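Local coordinates for protein thiosulfate reductase (Thermus thermophilus, PDB 2VPZ) that probably reduces polysulfide or thiosulfate as an oxidoreductase that carries molybdenum, a molybdopterin guanine dinucleotide cofactor and a [4Fe-4S] cluster, at residues Y63-Y68 with G76-R81; L129-R132 with E138-A141; H208-D213 with T217-F222. All blocks are in the same frame, centred on the assembly; numbering follows the deposited sequence.

All three contacts are buried, but their surroundings differ. Interactions 1 and 3 are neighbours, with centres about 16 Å apart; both touch the same MGD, and they meet where Arg77 packs on Gln220. Interaction 1 closes strand 62-67 onto the loop that delivers a cluster cysteine, by backbone, water and leucine contacts. Interaction 3 folds a cofactor-binding loop onto helix 216-227, combining a polar link between Asp213 and Gln218 with an apolar patch. Interaction 2 lies about 43 Å between centres from either one, away from the annotated sites, and is purely apolar, joining helix 117-134 to the approach of strand 141-144.

Interaction 1. Residues Y63-Y68 with G76-R81; sequences YKVEGY and GRLCPR. With MGD (2-amino-5,6-dimercapto-7-methyl-3,7,8a,9-tetrahydro-8-oxa-1,3,9,10-tetraaza-anthracen-4-one guanosine dinucleotide), chain I; SF4 (iron/sulfur cluster), chain G.
In the Fe4S4 domain, the last strand of a three-stranded antiparallel sheet meets the loop that carries the cluster ligand Cys79. Leu78 reaches across at about a right angle to Val65: its CD2 lies 3.9 Å from Glu66 CA, while its CD1 is 3.8 Å from S3 of the cluster, so one isobutyl group touches both strand and cofactor. At the far end the backbones close together, with Gly67 CA facing Arg77 O in a CA-H...O contact and a weak bond from Gly76 N to Tyr68 O. A water ties the two segments, accepting from Gly67 N and donating to Gly76 O (2.6 Å) and Glu66 OE2; that carboxylate forms a salt bridge with Lys64 NZ, 2.7 Å from Glu66 OE1 on its syn side but 30° out of plane. Cys79 SG, between its backbone N and carbonyl carbon (chi1 83°), binds the iron SF4 FE2 at 2.3 Å. The Arg81 guanidinium is sandwiched between MGD C19 over the centre of one face and cluster sulfur S1 over the opposite face, offset toward the rim. Strand 52-57 flanks strand 62-67 and sets Ile53 against Val65 and Leu78, which Asn216 of helix 216-227 also touches.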
loop_
_atom_site.group_PDB
_atom_site.type_symbol
_atom_site.label_atom_id
_atom_site.label_comp_id
_atom_site.label_asym_id
_atom_site.label_seq_id
_atom_site.Cartn_x
_atom_site.Cartn_y
_atom_site.Cartn_z
ATOM N N TYR A 63 27.898 -22.718 -21.625
ATOM C CA TYR A 63 26.509 -22.241 -21.632
ATOM C C TYR A 63 26.043 -21.487 -20.381
ATOM O O TYR A 63 25.169 -20.602 -20.453
ATOM C CB TYR A 63 25.531 -23.418 -21.876
ATOM C CG TYR A 63 25.460 -23.868 -23.319
ATOM C CD1 TYR A 63 26.189 -24.977 -23.767
ATOM C CD2 TYR A 63 24.710 -23.142 -24.256
ATOM C CE1 TYR A 63 26.181 -25.355 -25.120
ATOM C CE2 TYR A 63 24.692 -23.504 -25.607
ATOM C CZ TYR A 63 25.431 -24.614 -26.038
ATOM O OH TYR A 63 25.438 -24.976 -27.360
ATOM N N LYS A 64 26.640 -21.834 -19.247
ATOM C CA LYS A 64 26.295 -21.285 -17.945
ATOM C C LYS A 64 27.505 -21.270 -17.013
ATOM O O LYS A 64 28.409 -22.113 -17.089
ATOM C CB LYS A 64 25.156 -22.111 -17.319
ATOM C CG LYS A 64 24.450 -21.505 -16.080
ATOM C CD LYS A 64 23.657 -20.237 -16.433
ATOM C CE LYS A 64 22.590 -19.885 -15.390
ATOM N NZ LYS A 64 23.154 -19.223 -14.176
ATOM N N VAL A 65 27.512 -20.289 -16.117
ATOM C CA VAL A 65 28.578 -20.106 -15.142
ATOM C C VAL A 65 27.879 -19.828 -13.801
ATOM O O VAL A 65 26.791 -19.262 -13.769
ATOM C CB VAL A 65 29.478 -18.900 -15.584
ATOM C CG1 VAL A 65 29.249 -17.720 -14.647
ATOM C CG2 VAL A 65 30.958 -19.323 -15.635
ATOM N N GLU A 66 28.473 -20.208 -12.685
ATOM C CA GLU A 66 27.779 -19.951 -11.434
ATOM C C GLU A 66 28.737 -19.688 -10.247
ATOM O O GLU A 66 29.899 -20.092 -10.294
ATOM C CB GLU A 66 26.834 -21.137 -11.136
ATOM C CG GLU A 66 25.462 -20.800 -10.477
ATOM C CD GLU A 66 24.330 -20.385 -11.467
ATOM O OE1 GLU A 66 24.090 -21.126 -12.454
ATOM O OE2 GLU A 66 23.677 -19.336 -11.224
ATOM N N GLY A 67 28.303 -18.971 -9.212
ATOM C CA GLY A 67 29.193 -18.789 -8.090
ATOM C C GLY A 67 29.220 -20.107 -7.312
ATOM O O GLY A 67 28.525 -21.037 -7.723
ATOM N N TYR A 68 30.038 -20.257 -6.268
ATOM C CA TYR A 68 30.048 -21.470 -5.401
ATOM C C TYR A 68 30.279 -21.107 -3.904
ATOM O O TYR A 68 31.057 -20.209 -3.608
ATOM C CB TYR A 68 30.971 -22.631 -5.937
ATOM C CG TYR A 68 32.496 -22.484 -6.014
ATOM C CD1 TYR A 68 33.348 -23.052 -5.044
ATOM C CD2 TYR A 68 33.094 -21.856 -7.116
ATOM C CE1 TYR A 68 34.771 -23.001 -5.182
ATOM C CE2 TYR A 68 34.500 -21.795 -7.263
ATOM C CZ TYR A 68 35.339 -22.370 -6.291
ATOM O OH TYR A 68 36.700 -22.290 -6.445
ATOM N N GLY A 76 28.230 -18.495 -3.850
ATOM C CA GLY A 76 27.025 -18.940 -4.505
ATOM C C GLY A 76 26.334 -17.987 -5.473
ATOM O O GLY A 76 25.591 -18.430 -6.372
ATOM N N ARG A 77 26.564 -16.685 -5.308
ATOM C CA ARG A 77 26.023 -15.612 -6.160
ATOM C C ARG A 77 27.009 -15.107 -7.257
ATOM O O ARG A 77 28.199 -15.464 -7.269
ATOM C CB ARG A 77 25.559 -14.392 -5.338
ATOM C CG ARG A 77 25.259 -14.612 -3.868
ATOM C CD ARG A 77 23.850 -15.124 -3.664
ATOM N NE ARG A 77 23.788 -16.582 -3.603
ATOM C CZ ARG A 77 23.539 -17.276 -2.504
ATOM N NH1 ARG A 77 23.323 -16.634 -1.377
ATOM N NH2 ARG A 77 23.509 -18.601 -2.518
ATOM N N LEU A 78 26.494 -14.259 -8.151
ATOM C CA LEU A 78 27.210 -13.663 -9.276
ATOM C C LEU A 78 26.479 -12.384 -9.756
ATOM O O LEU A 78 25.238 -12.335 -9.761
ATOM C CB LEU A 78 27.325 -14.683 -10.446
ATOM C CG LEU A 78 28.681 -14.981 -11.134
ATOM C CD1 LEU A 78 29.778 -15.243 -10.066
ATOM C CD2 LEU A 78 28.567 -16.189 -12.095
ATOM N N CYS A 79 27.233 -11.350 -10.137
ATOM C CA CYS A 79 26.663 -10.112 -10.646
ATOM C C CYS A 79 26.349 -10.320 -12.145
ATOM O O CYS A 79 26.766 -11.320 -12.733
ATOM C CB CYS A 79 27.655 -8.924 -10.479
ATOM S SG CYS A 79 28.973 -8.741 -11.825
ATOM N N PRO A 80 25.607 -9.374 -12.783
ATOM C CA PRO A 80 25.258 -9.461 -14.217
ATOM C C PRO A 80 26.460 -9.654 -15.184
ATOM O O PRO A 80 26.412 -10.460 -16.128
ATOM C CB PRO A 80 24.462 -8.176 -14.484
ATOM C CG PRO A 80 24.937 -7.211 -13.382
ATOM C CD PRO A 80 25.191 -8.096 -12.195
ATOM N N ARG A 81 27.541 -8.911 -14.952
ATOM C CA ARG A 81 28.759 -8.986 -15.767
ATOM C C ARG A 81 29.407 -10.373 -15.718
ATOM O O ARG A 81 29.967 -10.838 -16.723
ATOM C CB ARG A 81 29.751 -7.884 -15.337
ATOM C CG ARG A 81 29.219 -6.485 -15.672
ATOM C CD ARG A 81 29.949 -5.347 -14.939
ATOM N NE ARG A 81 30.054 -5.526 -13.489
ATOM C CZ ARG A 81 31.180 -5.702 -12.798
ATOM N NH1 ARG A 81 32.349 -5.722 -13.413
ATOM N NH2 ARG A 81 31.123 -5.882 -11.479
HETATM P PB MGD I . 33.480 6.834 -7.146
HETATM O O1B MGD I . 34.233 7.661 -8.113
HETATM O O2B MGD I . 33.744 6.935 -5.730
HETATM O O3B MGD I . 33.781 5.417 -7.824
HETATM O O3A MGD I . 33.542 3.036 -8.692
HETATM P PA MGD I . 33.695 3.887 -7.373
HETATM O O1A MGD I . 34.923 3.362 -6.790
HETATM O O2A MGD I . 32.532 3.652 -6.532
HETATM O "O5'" MGD I . 31.951 7.072 -7.320
HETATM C "C5'" MGD I . 31.213 7.467 -8.478
HETATM C "C4'" MGD I . 30.250 8.454 -7.839
HETATM O "O4'" MGD I . 31.117 9.517 -7.476
HETATM C "C3'" MGD I . 29.167 9.111 -8.735
HETATM O "O3'" MGD I . 27.861 9.050 -8.106
HETATM C "C2'" MGD I . 29.585 10.597 -8.858
HETATM O "O2'" MGD I . 28.451 11.418 -8.605
HETATM C "C1'" MGD I . 30.445 10.780 -7.633
HETATM N N9 MGD I . 31.214 12.044 -7.466
HETATM C C8 MGD I . 31.745 12.818 -8.464
HETATM N N7 MGD I . 32.381 13.915 -7.965
HETATM C C5 MGD I . 32.236 13.859 -6.616
HETATM C C6 MGD I . 32.590 14.745 -5.487
HETATM O O6 MGD I . 33.257 15.752 -5.746
HETATM N N1 MGD I . 32.267 14.379 -4.248
HETATM C C2 MGD I . 31.545 13.255 -3.991
HETATM N N2 MGD I . 31.226 12.921 -2.691
HETATM N N3 MGD I . 31.169 12.388 -4.982
HETATM C C4 MGD I . 31.477 12.627 -6.286
HETATM C C10 MGD I . 34.516 2.646 -9.636
HETATM C C11 MGD I . 34.876 1.248 -9.251
HETATM O O11 MGD I . 33.745 0.407 -9.525
HETATM C C12 MGD I . 36.241 0.772 -9.813
HETATM S S12 MGD I . 37.644 1.680 -9.615
HETATM C C13 MGD I . 36.401 -0.418 -10.495
HETATM S S13 MGD I . 37.949 -0.941 -10.979
HETATM C C14 MGD I . 35.216 -1.299 -10.799
HETATM N N15 MGD I . 34.734 -1.265 -12.130
HETATM C C16 MGD I . 33.438 -1.600 -12.429
HETATM C C17 MGD I . 32.849 -1.638 -13.814
HETATM O O17 MGD I . 33.591 -1.401 -14.809
HETATM N N18 MGD I . 31.537 -2.016 -13.987
HETATM C C19 MGD I . 30.782 -2.250 -12.883
HETATM N N19 MGD I . 29.509 -2.526 -13.090
HETATM N N20 MGD I . 31.197 -2.203 -11.573
HETATM C C21 MGD I . 32.515 -1.927 -11.334
HETATM N N22 MGD I . 33.011 -1.837 -10.110
HETATM C C23 MGD I . 34.130 -1.019 -9.780
HETATM FE FE1 SF4 G . 33.034 -11.009 -10.002
HETATM FE FE2 SF4 G . 31.071 -9.591 -11.302
HETATM FE FE3 SF4 G . 33.726 -8.941 -11.599
HETATM FE FE4 SF4 G . 32.767 -11.232 -12.749
HETATM S S1 SF4 G . 32.130 -9.085 -13.282
HETATM S S2 SF4 G . 34.746 -11.006 -11.554
HETATM S S3 SF4 G . 31.226 -11.879 -11.183
HETATM S S4 SF4 G . 32.486 -8.794 -9.642
HETATM O O HOH W 1 25.588 -18.051 -8.933
#

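Interaction 2. Residues L129-R132 with E138-A141; sequences LEIR and EAIA
Ile131, near the C-terminal end of helix 117-134, packs against Ala139 and Ile140 where the chain heads into strand 141-144. This is a helix-to-strand connection: the strand belongs to a five-stranded parallel sheet, and the short loop after the helix leads into strand 141-144, the first strand of that sheet in sequence. Glu138 comes first in the second segment, with its CB directed away from the helix. Ala139 is the next residue, and here the two backbones come nearest, Ala139 CA lying 7.0 Å from Ile131 CA. Its CB points at the helix, and Ala139 CB meets Ile131 CG2 at 3.6 Å. Ile140 follows, also turned toward the helix, and presents the methylene CG1 in place of a methyl end. Its carbonyl O is hydrogen-bonded to Ser162 OG, so the backbone here is tied elsewhere while the side chain faces Ile131. With Ala141 the strand begins, and a backbone hydrogen bond to Phe436 joins it to strand 435-438. The contact is wholly apolar and all three touching side chains are buried; Leu461 covers Ile131 further. On the helix side one branch does the work: Ile131 CG2 stands opposite its backbone N, with CG1 beside that N (chi1 -72°), and from there the same methyl touches both neighbours, lying 4.0 Å from Ile140 CG1.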
loop_
_atom_site.group_PDB
_atom_site.type_symbol
_atom_site.label_atom_id
_atom_site.label_comp_id
_atom_site.label_asym_id
_atom_site.label_seq_id
_atom_site.Cartn_x
_atom_site.Cartn_y
_atom_site.Cartn_z
ATOM N N LEU A 129 65.285 -6.031 -29.994
ATOM C CA LEU A 129 66.742 -6.134 -29.843
ATOM C C LEU A 129 67.476 -4.922 -30.449
ATOM O O LEU A 129 68.474 -4.435 -29.881
ATOM C CB LEU A 129 67.246 -7.497 -30.414
ATOM C CG LEU A 129 66.780 -8.738 -29.617
ATOM C CD1 LEU A 129 67.073 -10.047 -30.374
ATOM C CD2 LEU A 129 67.449 -8.751 -28.223
ATOM N N GLU A 130 66.951 -4.415 -31.562
ATOM C CA GLU A 130 67.480 -3.228 -32.242
ATOM C C GLU A 130 67.335 -1.988 -31.363
ATOM O O GLU A 130 68.254 -1.162 -31.311
ATOM C CB GLU A 130 66.777 -2.979 -33.577
ATOM C CG GLU A 130 67.047 -3.984 -34.681
ATOM C CD GLU A 130 66.172 -3.747 -35.907
ATOM O OE1 GLU A 130 65.455 -2.724 -35.900
ATOM O OE2 GLU A 130 66.201 -4.569 -36.849
ATOM N N ILE A 131 66.186 -1.849 -30.702
ATOM C CA ILE A 131 65.926 -0.701 -29.808
ATOM C C ILE A 131 66.900 -0.768 -28.615
ATOM O O ILE A 131 67.372 0.259 -28.126
ATOM C CB ILE A 131 64.400 -0.682 -29.261
ATOM C CG1 ILE A 131 63.434 -0.286 -30.381
ATOM C CG2 ILE A 131 64.264 0.303 -28.063
ATOM C CD1 ILE A 131 62.014 -0.873 -30.251
ATOM N N ARG A 132 67.229 -1.996 -28.206
ATOM C CA ARG A 132 68.144 -2.271 -27.100
ATOM C C ARG A 132 69.648 -2.094 -27.405
ATOM O O ARG A 132 70.458 -1.978 -26.482
ATOM C CB ARG A 132 67.909 -3.695 -26.558
ATOM C CG ARG A 132 68.544 -3.940 -25.206
ATOM C CD ARG A 132 68.863 -5.385 -24.897
ATOM N NE ARG A 132 69.245 -5.510 -23.496
ATOM C CZ ARG A 132 68.554 -6.136 -22.552
ATOM N NH1 ARG A 132 67.411 -6.740 -22.854
ATOM N NH2 ARG A 132 68.972 -6.114 -21.290
ATOM N N GLU A 138 65.382 0.121 -21.332
ATOM C CA GLU A 138 64.429 1.049 -20.720
ATOM C C GLU A 138 63.656 1.889 -21.742
ATOM O O GLU A 138 62.750 2.677 -21.407
ATOM C CB GLU A 138 65.151 1.948 -19.699
ATOM C CG GLU A 138 66.189 1.182 -18.860
ATOM C CD GLU A 138 67.650 1.456 -19.270
ATOM O OE1 GLU A 138 67.947 1.403 -20.492
ATOM O OE2 GLU A 138 68.476 1.700 -18.364
ATOM N N ALA A 139 64.032 1.735 -23.005
ATOM C CA ALA A 139 63.363 2.424 -24.092
ATOM C C ALA A 139 62.126 1.603 -24.513
ATOM O O ALA A 139 61.548 1.863 -25.555
ATOM C CB ALA A 139 64.322 2.660 -25.298
ATOM N N ILE A 140 61.747 0.604 -23.716
ATOM C CA ILE A 140 60.542 -0.157 -24.013
ATOM C C ILE A 140 59.540 -0.081 -22.815
ATOM O O ILE A 140 59.862 -0.485 -21.691
ATOM C CB ILE A 140 60.869 -1.671 -24.417
ATOM C CG1 ILE A 140 61.816 -1.696 -25.617
ATOM C CG2 ILE A 140 59.561 -2.428 -24.740
ATOM C CD1 ILE A 140 61.795 -3.000 -26.466
ATOM N N ALA A 141 58.367 0.521 -23.051
ATOM C CA ALA A 141 57.318 0.640 -22.038
ATOM C C ALA A 141 56.402 -0.554 -22.180
ATOM O O ALA A 141 56.119 -1.034 -23.294
ATOM C CB ALA A 141 56.491 1.970 -22.189
#

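Interaction 3. Residues H208-D213 with T217-F222; sequences HHIGED and TQLQDF. With MGD (2-amino-5,6-dimercapto-7-methyl-3,7,8a,9-tetrahydro-8-oxa-1,3,9,10-tetraaza-anthracen-4-one guanosine dinucleotide), chain I.
Gln218 starts with CG between its backbone N and carbonyl carbon (chi1 72°) and the chain bends at chi2, which carries its amide off the helix to Asp213 and His208. NE2 lies 2.6 Å from Asp213 OD2, but the N-H is poorly aimed (119°) and the bond is weak; the carboxylate and amide planes are 27° apart. A water, 2.7 Å from NE2, accepts from it and donates to Asp213 O, adding a second link. On the other side of the amide, OE1 sits at the edge of the His208 ring, 3.5 Å from CE1. Beyond this polar cluster Ile210 lies over one face of the Phe222 ring, its CG2 3.5 Å from CD2, and the same methyl touches Leu219 CD1. Asp213 has further partners: OD1 accepts from MGD N22 at 2.9 Å and from His215 N; the carboxylate thus lies between cofactor and Gln218, only weakly bonded to the latter. His209 turns the other way, its NE2 donating to MGD O3A at 3.1 Å, with MGD C5' over one ring face. The arrangement belongs to a beta-alpha-beta crossover: the loop after strand 202-206 holds the cofactor and leads into helix 216-227, which runs on to the neighbouring parallel strand 231-235.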
loop_
_atom_site.group_PDB
_atom_site.type_symbol
_atom_site.label_atom_id
_atom_site.label_comp_id
_atom_site.label_asym_id
_atom_site.label_seq_id
_atom_site.Cartn_x
_atom_site.Cartn_y
_atom_site.Cartn_z
ATOM N N HIS A 208 31.251 6.832 -3.252
ATOM C CA HIS A 208 31.323 5.359 -3.319
ATOM C C HIS A 208 29.899 4.961 -3.860
ATOM O O HIS A 208 28.952 4.915 -3.085
ATOM C CB HIS A 208 31.546 4.915 -1.814
ATOM C CG HIS A 208 32.234 3.592 -1.589
ATOM N ND1 HIS A 208 32.093 2.486 -2.388
ATOM C CD2 HIS A 208 32.975 3.177 -0.549
ATOM C CE1 HIS A 208 32.719 1.456 -1.855
ATOM N NE2 HIS A 208 33.264 1.854 -0.729
ATOM N N HIS A 209 29.702 4.681 -5.143
ATOM C CA HIS A 209 28.379 4.262 -5.611
ATOM C C HIS A 209 28.195 2.713 -5.625
ATOM O O HIS A 209 28.693 2.040 -6.536
ATOM C CB HIS A 209 28.039 4.892 -7.021
ATOM C CG HIS A 209 28.996 4.600 -8.132
ATOM N ND1 HIS A 209 28.703 4.864 -9.451
ATOM C CD2 HIS A 209 30.210 4.061 -8.134
ATOM C CE1 HIS A 209 29.701 4.482 -10.217
ATOM N NE2 HIS A 209 30.635 3.985 -9.431
ATOM N N ILE A 210 27.547 2.150 -4.603
ATOM C CA ILE A 210 27.316 0.692 -4.490
ATOM C C ILE A 210 25.933 0.338 -5.044
ATOM O O ILE A 210 24.885 0.852 -4.612
ATOM C CB ILE A 210 27.471 0.127 -3.011
ATOM C CG1 ILE A 210 28.930 0.197 -2.545
ATOM C CG2 ILE A 210 26.958 -1.340 -2.985
ATOM C CD1 ILE A 210 29.114 0.119 -1.004
ATOM N N GLY A 211 25.931 -0.564 -6.016
ATOM C CA GLY A 211 24.713 -0.944 -6.688
ATOM C C GLY A 211 24.856 -0.603 -8.172
ATOM O O GLY A 211 24.199 -1.230 -9.010
ATOM N N GLU A 212 25.664 0.410 -8.501
ATOM C CA GLU A 212 25.981 0.790 -9.894
ATOM C C GLU A 212 27.372 0.141 -10.121
ATOM O O GLU A 212 27.594 -0.541 -11.141
ATOM C CB GLU A 212 25.984 2.339 -10.081
ATOM C CG GLU A 212 24.535 2.872 -10.196
ATOM C CD GLU A 212 24.383 4.369 -9.935
ATOM O OE1 GLU A 212 24.643 4.800 -8.790
ATOM O OE2 GLU A 212 23.993 5.105 -10.878
ATOM N N ASP A 213 28.279 0.361 -9.151
ATOM C CA ASP A 213 29.615 -0.304 -9.050
ATOM C C ASP A 213 29.054 -1.617 -8.477
ATOM O O ASP A 213 28.464 -1.663 -7.386
ATOM C CB ASP A 213 30.559 0.412 -8.036
ATOM C CG ASP A 213 31.419 -0.572 -7.177
ATOM O OD1 ASP A 213 31.579 -1.768 -7.556
ATOM O OD2 ASP A 213 31.936 -0.126 -6.138
ATOM N N THR A 217 30.943 -9.407 -3.922
ATOM C CA THR A 217 30.928 -9.525 -2.462
ATOM C C THR A 217 30.532 -8.272 -1.694
ATOM O O THR A 217 29.829 -8.347 -0.666
ATOM C CB THR A 217 32.296 -10.032 -1.872
ATOM O OG1 THR A 217 32.969 -10.855 -2.806
ATOM C CG2 THR A 217 32.058 -10.813 -0.557
ATOM N N GLN A 218 30.974 -7.111 -2.169
ATOM C CA GLN A 218 30.627 -5.895 -1.462
ATOM C C GLN A 218 29.138 -5.529 -1.688
ATOM O O GLN A 218 28.558 -4.819 -0.883
ATOM C CB GLN A 218 31.584 -4.722 -1.787
ATOM C CG GLN A 218 31.485 -4.076 -3.179
ATOM C CD GLN A 218 31.816 -2.543 -3.217
ATOM O OE1 GLN A 218 32.539 -2.008 -2.354
ATOM N NE2 GLN A 218 31.304 -1.858 -4.237
ATOM N N LEU A 219 28.530 -6.034 -2.764
ATOM C CA LEU A 219 27.090 -5.793 -2.999
ATOM C C LEU A 219 26.368 -6.660 -1.918
ATOM O O LEU A 219 25.530 -6.174 -1.150
ATOM C CB LEU A 219 26.652 -6.222 -4.410
ATOM C CG LEU A 219 25.263 -5.780 -4.890
ATOM C CD1 LEU A 219 24.981 -4.336 -4.431
ATOM C CD2 LEU A 219 25.161 -5.912 -6.445
ATOM N N GLN A 220 26.730 -7.936 -1.876
ATOM C CA GLN A 220 26.216 -8.865 -0.887
ATOM C C GLN A 220 26.331 -8.279 0.535
ATOM O O GLN A 220 25.337 -8.172 1.237
ATOM C CB GLN A 220 26.972 -10.194 -0.925
ATOM C CG GLN A 220 26.750 -11.002 -2.167
ATOM C CD GLN A 220 27.529 -12.278 -2.166
ATOM O OE1 GLN A 220 27.993 -12.760 -3.206
ATOM N NE2 GLN A 220 27.696 -12.842 -0.965
ATOM N N ASP A 221 27.535 -7.886 0.948
ATOM C CA ASP A 221 27.777 -7.344 2.295
ATOM C C ASP A 221 26.974 -6.069 2.650
ATOM O O ASP A 221 26.402 -5.922 3.761
ATOM C CB ASP A 221 29.295 -7.066 2.537
ATOM C CG ASP A 221 30.159 -8.346 2.512
ATOM O OD1 ASP A 221 29.600 -9.447 2.729
ATOM O OD2 ASP A 221 31.389 -8.225 2.304
ATOM N N PHE A 222 26.943 -5.124 1.710
ATOM C CA PHE A 222 26.189 -3.866 1.841
ATOM C C PHE A 222 24.696 -4.208 2.057
ATOM O O PHE A 222 24.041 -3.642 2.947
ATOM C CB PHE A 222 26.375 -3.012 0.561
ATOM C CG PHE A 222 25.622 -1.662 0.575
ATOM C CD1 PHE A 222 25.944 -0.649 1.495
ATOM C CD2 PHE A 222 24.619 -1.405 -0.368
ATOM C CE1 PHE A 222 25.288 0.604 1.465
ATOM C CE2 PHE A 222 23.941 -0.172 -0.410
ATOM C CZ PHE A 222 24.278 0.842 0.507
HETATM P PB MGD I . 33.480 6.834 -7.146
HETATM O O1B MGD I . 34.233 7.661 -8.113
HETATM O O2B MGD I . 33.744 6.935 -5.730
HETATM O O3B MGD I . 33.781 5.417 -7.824
HETATM O O3A MGD I . 33.542 3.036 -8.692
HETATM P PA MGD I . 33.695 3.887 -7.373
HETATM O O1A MGD I . 34.923 3.362 -6.790
HETATM O O2A MGD I . 32.532 3.652 -6.532
HETATM O "O5'" MGD I . 31.951 7.072 -7.320
HETATM C "C5'" MGD I . 31.213 7.467 -8.478
HETATM C "C4'" MGD I . 30.250 8.454 -7.839
HETATM O "O4'" MGD I . 31.117 9.517 -7.476
HETATM C "C3'" MGD I . 29.167 9.111 -8.735
HETATM O "O3'" MGD I . 27.861 9.050 -8.106
HETATM C "C2'" MGD I . 29.585 10.597 -8.858
HETATM O "O2'" MGD I . 28.451 11.418 -8.605
HETATM C "C1'" MGD I . 30.445 10.780 -7.633
HETATM N N9 MGD I . 31.214 12.044 -7.466
HETATM C C8 MGD I . 31.745 12.818 -8.464
HETATM N N7 MGD I . 32.381 13.915 -7.965
HETATM C C5 MGD I . 32.236 13.859 -6.616
HETATM C C6 MGD I . 32.590 14.745 -5.487
HETATM O O6 MGD I . 33.257 15.752 -5.746
HETATM N N1 MGD I . 32.267 14.379 -4.248
HETATM C C2 MGD I . 31.545 13.255 -3.991
HETATM N N2 MGD I . 31.226 12.921 -2.691
HETATM N N3 MGD I . 31.169 12.388 -4.982
HETATM C C4 MGD I . 31.477 12.627 -6.286
HETATM C C10 MGD I . 34.516 2.646 -9.636
HETATM C C11 MGD I . 34.876 1.248 -9.251
HETATM O O11 MGD I . 33.745 0.407 -9.525
HETATM C C12 MGD I . 36.241 0.772 -9.813
HETATM S S12 MGD I . 37.644 1.680 -9.615
HETATM C C13 MGD I . 36.401 -0.418 -10.495
HETATM S S13 MGD I . 37.949 -0.941 -10.979
HETATM C C14 MGD I . 35.216 -1.299 -10.799
HETATM N N15 MGD I . 34.734 -1.265 -12.130
HETATM C C16 MGD I . 33.438 -1.600 -12.429
HETATM C C17 MGD I . 32.849 -1.638 -13.814
HETATM O O17 MGD I . 33.591 -1.401 -14.809
HETATM N N18 MGD I . 31.537 -2.016 -13.987
HETATM C C19 MGD I . 30.782 -2.250 -12.883
HETATM N N19 MGD I . 29.509 -2.526 -13.090
HETATM N N20 MGD I . 31.197 -2.203 -11.573
HETATM C C21 MGD I . 32.515 -1.927 -11.334
HETATM N N22 MGD I . 33.011 -1.837 -10.110
HETATM C C23 MGD I . 34.130 -1.019 -9.780
HETATM O O HOH W 2 29.175 -3.289 -5.194
#